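Local coordinates for Non-ribosomal peptide synthetase (Streptomyces halstedii, PDB 3WV4), which is a non-ribosomal peptide synthetase whose modelled N-terminal part belongs to the AMP-binding enzyme family of the ANL clan, at residues Pro289-Ala292 with Ser293-Thr296; Leu319-Val322 with Thr323-Ala326; Glu406-Ala409 with Arg410-Arg414. One frame throughout, in Å; residues are numbered along the deposited sequence.

Interaction 1: residues Pro289-Ala292 with Ser293-Thr296; sequences PSLA and SMLT
The carbonyl oxygen of P289 is gripped twice by S293. The backbone N of S293 binds O of P289 at 3.0 Å, nearly along the C=O axis, and OG of S293 reaches the same O of P289 at 2.9 Å from above the carbonyl plane. The hydroxyl can fold back like this because chi1 of -37° sets OG beside its own backbone N and anti to the carbonyl carbon. One turn on, OG1 of T296 gives a bond of 2.7 Å to O of S293, which also accepts from OG1 of T297. M294 N to S290 O, L295 N to L291 O and T296 N to A292 O carry on the i to i+4 ladder. This is the first part of helix 289-300, the crossover of a beta-alpha-beta unit that leads from strand 284-287 to strand 311-314. Apolar packing between the two turns is slight: CD1 of L291 meets the terminal methyl CE of M294 at 4.0 Å, the bend at chi3 of -43° bringing the thioether end round to the leucine, and R240 touches both side chains. The buried L291 and L295 lean on M285 of strand 284-287 and on helix 273-280, while A292 rests against I287.

Interaction 2: residues Leu319-Val322 with Thr323-Ala326; sequences LPQV and TIDA
Q321 and D325 are joined twice, once through the backbone and once through their side chains. N of D325 binds O of Q321 at 2.9 Å in the regular helical manner, and NE2 of Q321 gives a second bond of 3.0 Å to OD1 of D325. That amide N-H comes from above the carboxylate, 37° out of its plane, and the two flat groups stand 57° apart. A bend at chi2 (56°) in Q321 turns its amide along the helix surface toward the aspartate. P320, at the N-cap position of helix 321-330, offers its carbonyl as the first acceptor: N of I324 binds O of P320 at 3.1 Å, and N of T323 adds a weak, strongly bent bond to the same oxygen. Next along, N of A326 is satisfied by O of V322. The apolar contacts fan out from L319, whose CD2 meets CG1 of I324 at 4.0 Å while its other methyl, CD1, meets CG2 of T323. CG of P320 lies 3.5 Å from OG1 of T323. Helix 321-330 links parallel strands 311-314 and 335-340 in a beta-alpha-beta unit, and L319, T323 and A326 face the adjacent helix 289-300.

Interaction 3: residues Glu406-Ala409 with Arg410-Arg414; sequences EITA and RAYRR
T408 and Y412 meet where helix 405-411 gives way to the short strand 412-413, a helix-to-strand junction on the surface of the fold. The carbonyl oxygen of T408 is the shared acceptor. N of Y412 binds O of T408 at 2.7 Å, the donor lying close to the line of the carbonyl, and N of A411 binds the same O of T408 at 3.1 Å from well above the carbonyl plane, 61° out of it. One carbonyl thus accepts from both the i+3 and the i+4 backbone N-H groups. Further back the ladder is looser: N of R410 makes a weak bond to O of E406, 3.4 Å long.

Side chains add to the junction. CG2 of T408 packs at 3.9 Å against CD2 of Y412, and O of T408 sits at the edge of the tyrosine ring, in its plane. With OG1 of T408 beside the backbone N (chi1 -67°), CG2 falls anti to that N and faces the ring, while OG1 is hydrogen-bonded to O of A404 and to N of Y401. The phenol reaches inward, its OH bonded to O of E344, and the tyrosine side chain touches V397 and M398. Y401 also touches I407 and A411.

Strand 412-413 then pairs antiparallel with strand 422-425, through backbone bonds of A411 with H424 and of R413 with R422. R410 and R413 touch the preceding turn through their aliphatic parts: CG of R410 lies 3.4 Å from O of I407, and R413 bends back along A409, with CG of R413 3.4 Å from O of A409.

How the interactions relate
Interactions 1 and 2 stand side by side, on neighbouring helices of successive beta-alpha-beta units that share strand 311-314, and their centres are 10 Å apart. They touch directly: CB of A292 packs 3.5 Å from CG2 of T323, and CG2 of T296 meets CB of A326 at the same distance. Interaction 1 is the more buried, its added polar bonds running from hydroxyls to carbonyls; interaction 2 is a surface contact and pairs an amide with a carboxylate. Interaction 3, also at the surface, lies about 36 Å from interaction 1 between centres and touches neither. There a helix gives way to a strand, and neither backbone bond to O of T408 is weak, whereas one of the pair at O of P320 is.

Interaction 1: residues Pro289-Ala292 with Ser293-Thr296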
loop_
_atom_site.group_PDB
_atom_site.type_symbol
_atom_site.label_atom_id
_atom_site.label_comp_id
_atom_site.label_asym_id
_atom_site.label_seq_id
_atom_site.Cartn_x
_atom_site.Cartn_y
_atom_site.Cartn_z
ATOM N N PRO A 289 -6.467 -14.772 -2.973
ATOM C CA PRO A 289 -7.209 -15.989 -3.348
ATOM C C PRO A 289 -8.638 -16.054 -2.803
ATOM O O PRO A 289 -9.577 -16.404 -3.557
ATOM C CB PRO A 289 -6.343 -17.102 -2.787
ATOM C CG PRO A 289 -4.954 -16.563 -2.984
ATOM C CD PRO A 289 -5.065 -15.093 -2.652
ATOM N N SER A 290 -8.796 -15.699 -1.525
ATOM C CA SER A 290 -10.081 -15.830 -0.873
ATOM C C SER A 290 -11.103 -14.912 -1.547
ATOM O O SER A 290 -12.163 -15.374 -1.931
ATOM C CB SER A 290 -9.993 -15.635 0.637
ATOM O OG SER A 290 -9.831 -14.255 0.941
ATOM N N LEU A 291 -10.757 -13.654 -1.772
ATOM C CA LEU A 291 -11.625 -12.755 -2.546
ATOM C C LEU A 291 -11.900 -13.203 -4.001
ATOM O O LEU A 291 -13.007 -13.025 -4.520
ATOM C CB LEU A 291 -11.036 -11.344 -2.557
ATOM C CG LEU A 291 -11.895 -10.225 -3.140
ATOM C CD1 LEU A 291 -13.288 -10.222 -2.551
ATOM C CD2 LEU A 291 -11.229 -8.856 -2.915
ATOM N N ALA A 292 -10.901 -13.757 -4.673
ATOM C CA ALA A 292 -11.120 -14.247 -6.049
ATOM C C ALA A 292 -12.172 -15.411 -6.140
ATOM O O ALA A 292 -13.055 -15.384 -7.012
ATOM C CB ALA A 292 -9.810 -14.671 -6.638
ATOM N N SER A 293 -12.059 -16.420 -5.261
ATOM C CA SER A 293 -13.009 -17.553 -5.215
ATOM C C SER A 293 -14.417 -17.067 -4.927
ATOM O O SER A 293 -15.356 -17.471 -5.588
ATOM C CB SER A 293 -12.673 -18.542 -4.106
ATOM O OG SER A 293 -11.297 -18.676 -3.975
ATOM N N MET A 294 -14.551 -16.181 -3.967
ATOM C CA MET A 294 -15.852 -15.579 -3.669
ATOM C C MET A 294 -16.424 -14.905 -4.930
ATOM O O MET A 294 -17.615 -15.057 -5.232
ATOM C CB MET A 294 -15.720 -14.557 -2.553
ATOM C CG MET A 294 -17.010 -14.161 -1.833
ATOM S SD MET A 294 -16.910 -12.587 -0.898
ATOM C CE MET A 294 -15.303 -12.689 -0.074
ATOM N N LEU A 295 -15.579 -14.154 -5.650
ATOM C CA LEU A 295 -16.013 -13.500 -6.878
ATOM C C LEU A 295 -16.465 -14.483 -7.991
ATOM O O LEU A 295 -17.430 -14.235 -8.691
ATOM C CB LEU A 295 -14.917 -12.564 -7.432
ATOM C CG LEU A 295 -15.301 -11.665 -8.654
ATOM C CD1 LEU A 295 -16.697 -11.066 -8.552
ATOM C CD2 LEU A 295 -14.324 -10.534 -8.978
ATOM N N THR A 296 -15.763 -15.583 -8.160
ATOM C CA THR A 296 -16.133 -16.565 -9.185
ATOM C C THR A 296 -17.436 -17.321 -8.802
ATOM O O THR A 296 -18.293 -17.567 -9.653
ATOM C CB THR A 296 -15.002 -17.559 -9.377
ATOM O OG1 THR A 296 -14.670 -18.124 -8.108
ATOM C CG2 THR A 296 -13.749 -16.847 -9.968
#

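Interaction 2: residues Leu319-Val322 with Thr323-Ala326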
loop_
_atom_site.group_PDB
_atom_site.type_symbol
_atom_site.label_atom_id
_atom_site.label_comp_id
_atom_site.label_asym_id
_atom_site.label_seq_id
_atom_site.Cartn_x
_atom_site.Cartn_y
_atom_site.Cartn_z
ATOM N N LEU A 319 -2.381 -18.118 -6.544
ATOM C CA LEU A 319 -3.722 -18.201 -7.052
ATOM C C LEU A 319 -3.777 -19.513 -7.822
ATOM O O LEU A 319 -2.946 -19.724 -8.702
ATOM C CB LEU A 319 -3.943 -17.003 -7.974
ATOM C CG LEU A 319 -5.382 -16.572 -8.283
ATOM C CD1 LEU A 319 -6.148 -16.215 -7.014
ATOM C CD2 LEU A 319 -5.312 -15.375 -9.216
ATOM N N PRO A 320 -4.690 -20.427 -7.459
ATOM C CA PRO A 320 -4.727 -21.756 -8.059
ATOM C C PRO A 320 -5.310 -21.751 -9.444
ATOM O O PRO A 320 -6.097 -20.839 -9.777
ATOM C CB PRO A 320 -5.634 -22.566 -7.116
ATOM C CG PRO A 320 -6.452 -21.538 -6.403
ATOM C CD PRO A 320 -5.651 -20.276 -6.349
ATOM N N GLN A 321 -4.946 -22.750 -10.247
ATOM C CA GLN A 321 -5.305 -22.708 -11.659
ATOM C C GLN A 321 -6.803 -22.541 -11.824
ATOM O O GLN A 321 -7.253 -21.781 -12.674
ATOM C CB GLN A 321 -4.862 -23.945 -12.407
ATOM C CG GLN A 321 -4.916 -23.801 -13.926
ATOM C CD GLN A 321 -4.096 -22.614 -14.401
ATOM O OE1 GLN A 321 -3.030 -22.336 -13.861
ATOM N NE2 GLN A 321 -4.620 -21.864 -15.355
ATOM N N VAL A 322 -7.554 -23.244 -10.994
ATOM C CA VAL A 322 -9.002 -23.289 -11.143
ATOM C C VAL A 322 -9.651 -21.933 -10.955
ATOM O O VAL A 322 -10.631 -21.647 -11.620
ATOM C CB VAL A 322 -9.682 -24.247 -10.179
ATOM C CG1 VAL A 322 -10.201 -25.450 -10.935
ATOM C CG2 VAL A 322 -8.733 -24.664 -9.065
ATOM N N THR A 323 -9.138 -21.152 -10.010
ATOM C CA THR A 323 -9.638 -19.815 -9.793
ATOM C C THR A 323 -9.275 -18.946 -10.994
ATOM O O THR A 323 -10.091 -18.189 -11.477
ATOM C CB THR A 323 -9.077 -19.208 -8.506
ATOM O OG1 THR A 323 -9.418 -20.046 -7.415
ATOM C CG2 THR A 323 -9.649 -17.808 -8.256
ATOM N N ILE A 324 -8.052 -19.111 -11.486
ATOM C CA ILE A 324 -7.590 -18.349 -12.625
ATOM C C ILE A 324 -8.534 -18.546 -13.786
ATOM O O ILE A 324 -8.993 -17.579 -14.385
ATOM C CB ILE A 324 -6.154 -18.728 -13.034
ATOM C CG1 ILE A 324 -5.177 -18.400 -11.890
ATOM C CG2 ILE A 324 -5.731 -17.978 -14.294
ATOM C CD1 ILE A 324 -3.828 -19.106 -12.063
ATOM N N ASP A 325 -8.849 -19.802 -14.061
ATOM C CA ASP A 325 -9.675 -20.183 -15.185
ATOM C C ASP A 325 -11.058 -19.593 -15.018
ATOM O O ASP A 325 -11.639 -19.057 -15.980
ATOM C CB ASP A 325 -9.768 -21.708 -15.314
ATOM C CG ASP A 325 -8.438 -22.376 -15.749
ATOM O OD1 ASP A 325 -7.505 -21.693 -16.264
ATOM O OD2 ASP A 325 -8.320 -23.617 -15.530
ATOM N N ALA A 326 -11.570 -19.650 -13.795
ATOM C CA ALA A 326 -12.923 -19.208 -13.537
ATOM C C ALA A 326 -13.038 -17.696 -13.745
ATOM O O ALA A 326 -14.052 -17.197 -14.216
ATOM C CB ALA A 326 -13.297 -19.568 -12.138
#

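Interaction 3: residues Glu406-Ala409 with Arg410-Arg414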
loop_
_atom_site.group_PDB
_atom_site.type_symbol
_atom_site.label_atom_id
_atom_site.label_comp_id
_atom_site.label_asym_id
_atom_site.label_seq_id
_atom_site.Cartn_x
_atom_site.Cartn_y
_atom_site.Cartn_z
ATOM N N GLU A 406 19.428 -4.827 15.318
ATOM C CA GLU A 406 19.901 -6.209 15.324
ATOM C C GLU A 406 19.145 -7.036 14.295
ATOM O O GLU A 406 19.746 -7.655 13.399
ATOM C CB GLU A 406 19.706 -6.806 16.730
ATOM C CG GLU A 406 20.230 -8.203 16.945
ATOM C CD GLU A 406 21.696 -8.218 17.341
ATOM O OE1 GLU A 406 22.528 -7.664 16.584
ATOM O OE2 GLU A 406 22.019 -8.785 18.406
ATOM N N ILE A 407 17.817 -7.025 14.433
ATOM C CA ILE A 407 16.923 -7.757 13.519
ATOM C C ILE A 407 17.091 -7.270 12.063
ATOM O O ILE A 407 16.970 -8.054 11.133
ATOM C CB ILE A 407 15.431 -7.621 13.916
ATOM C CG1 ILE A 407 15.201 -8.001 15.388
ATOM C CG2 ILE A 407 14.585 -8.510 13.015
ATOM C CD1 ILE A 407 15.067 -9.499 15.624
ATOM N N THR A 408 17.365 -5.979 11.909
ATOM C CA THR A 408 17.508 -5.328 10.613
ATOM C C THR A 408 18.793 -5.811 9.969
ATOM O O THR A 408 18.813 -6.117 8.767
ATOM C CB THR A 408 17.569 -3.771 10.781
ATOM O OG1 THR A 408 16.301 -3.277 11.240
ATOM C CG2 THR A 408 17.964 -3.068 9.500
ATOM N N ALA A 409 19.859 -5.874 10.766
ATOM C CA ALA A 409 21.159 -6.311 10.260
ATOM C C ALA A 409 21.131 -7.699 9.636
ATOM O O ALA A 409 21.892 -7.946 8.685
ATOM C CB ALA A 409 22.214 -6.264 11.361
ATOM N N ARG A 410 20.258 -8.582 10.126
ATOM C CA ARG A 410 20.133 -9.917 9.563
ATOM C C ARG A 410 19.273 -10.053 8.288
ATOM O O ARG A 410 19.364 -11.053 7.582
ATOM C CB ARG A 410 19.689 -10.890 10.652
ATOM C CG ARG A 410 18.218 -11.236 10.912
ATOM C CD ARG A 410 18.165 -12.172 12.136
ATOM N NE ARG A 410 18.876 -13.435 11.888
ATOM C CZ ARG A 410 19.014 -14.432 12.761
ATOM N NH1 ARG A 410 18.469 -14.361 13.974
ATOM N NH2 ARG A 410 19.704 -15.513 12.406
ATOM N N ALA A 411 18.451 -9.052 7.992
ATOM C CA ALA A 411 17.689 -9.033 6.757
ATOM C C ALA A 411 18.307 -8.064 5.750
ATOM O O ALA A 411 18.455 -8.378 4.565
ATOM C CB ALA A 411 16.267 -8.615 7.047
ATOM N N TYR A 412 18.673 -6.875 6.225
ATOM C CA TYR A 412 19.237 -5.862 5.362
ATOM C C TYR A 412 20.789 -5.846 5.520
ATOM O O TYR A 412 21.263 -5.422 6.570
ATOM C CB TYR A 412 18.627 -4.486 5.718
ATOM C CG TYR A 412 17.125 -4.327 5.500
ATOM C CD1 TYR A 412 16.623 -3.688 4.366
ATOM C CD2 TYR A 412 16.206 -4.785 6.443
ATOM C CE1 TYR A 412 15.249 -3.522 4.176
ATOM C CE2 TYR A 412 14.840 -4.652 6.249
ATOM C CZ TYR A 412 14.358 -4.008 5.128
ATOM O OH TYR A 412 12.970 -3.841 4.940
ATOM N N ARG A 413 21.549 -6.236 4.470
ATOM C CA ARG A 413 23.026 -6.455 4.554
ATOM C C ARG A 413 23.918 -5.807 3.468
ATOM O O ARG A 413 23.496 -5.670 2.330
ATOM C CB ARG A 413 23.323 -7.961 4.561
ATOM C CG ARG A 413 22.322 -8.756 5.378
ATOM C CD ARG A 413 22.927 -9.952 6.069
ATOM N NE ARG A 413 22.750 -11.202 5.341
ATOM C CZ ARG A 413 22.112 -12.280 5.787
ATOM N NH1 ARG A 413 21.504 -12.291 6.956
ATOM N NH2 ARG A 413 22.068 -13.369 5.053
ATOM N N ARG A 414 25.155 -5.437 3.855
ATOM C CA ARG A 414 26.203 -4.893 2.968
ATOM C C ARG A 414 25.905 -3.457 2.535
ATOM O O ARG A 414 25.939 -2.518 3.342
ATOM C CB ARG A 414 26.386 -5.789 1.748
ATOM C CG ARG A 414 27.628 -5.496 0.917
ATOM C CD ARG A 414 27.585 -6.253 -0.405
ATOM N NE ARG A 414 28.138 -5.485 -1.519
ATOM C CZ ARG A 414 29.439 -5.255 -1.718
ATOM N NH1 ARG A 414 30.358 -5.719 -0.862
ATOM N NH2 ARG A 414 29.824 -4.544 -2.776
#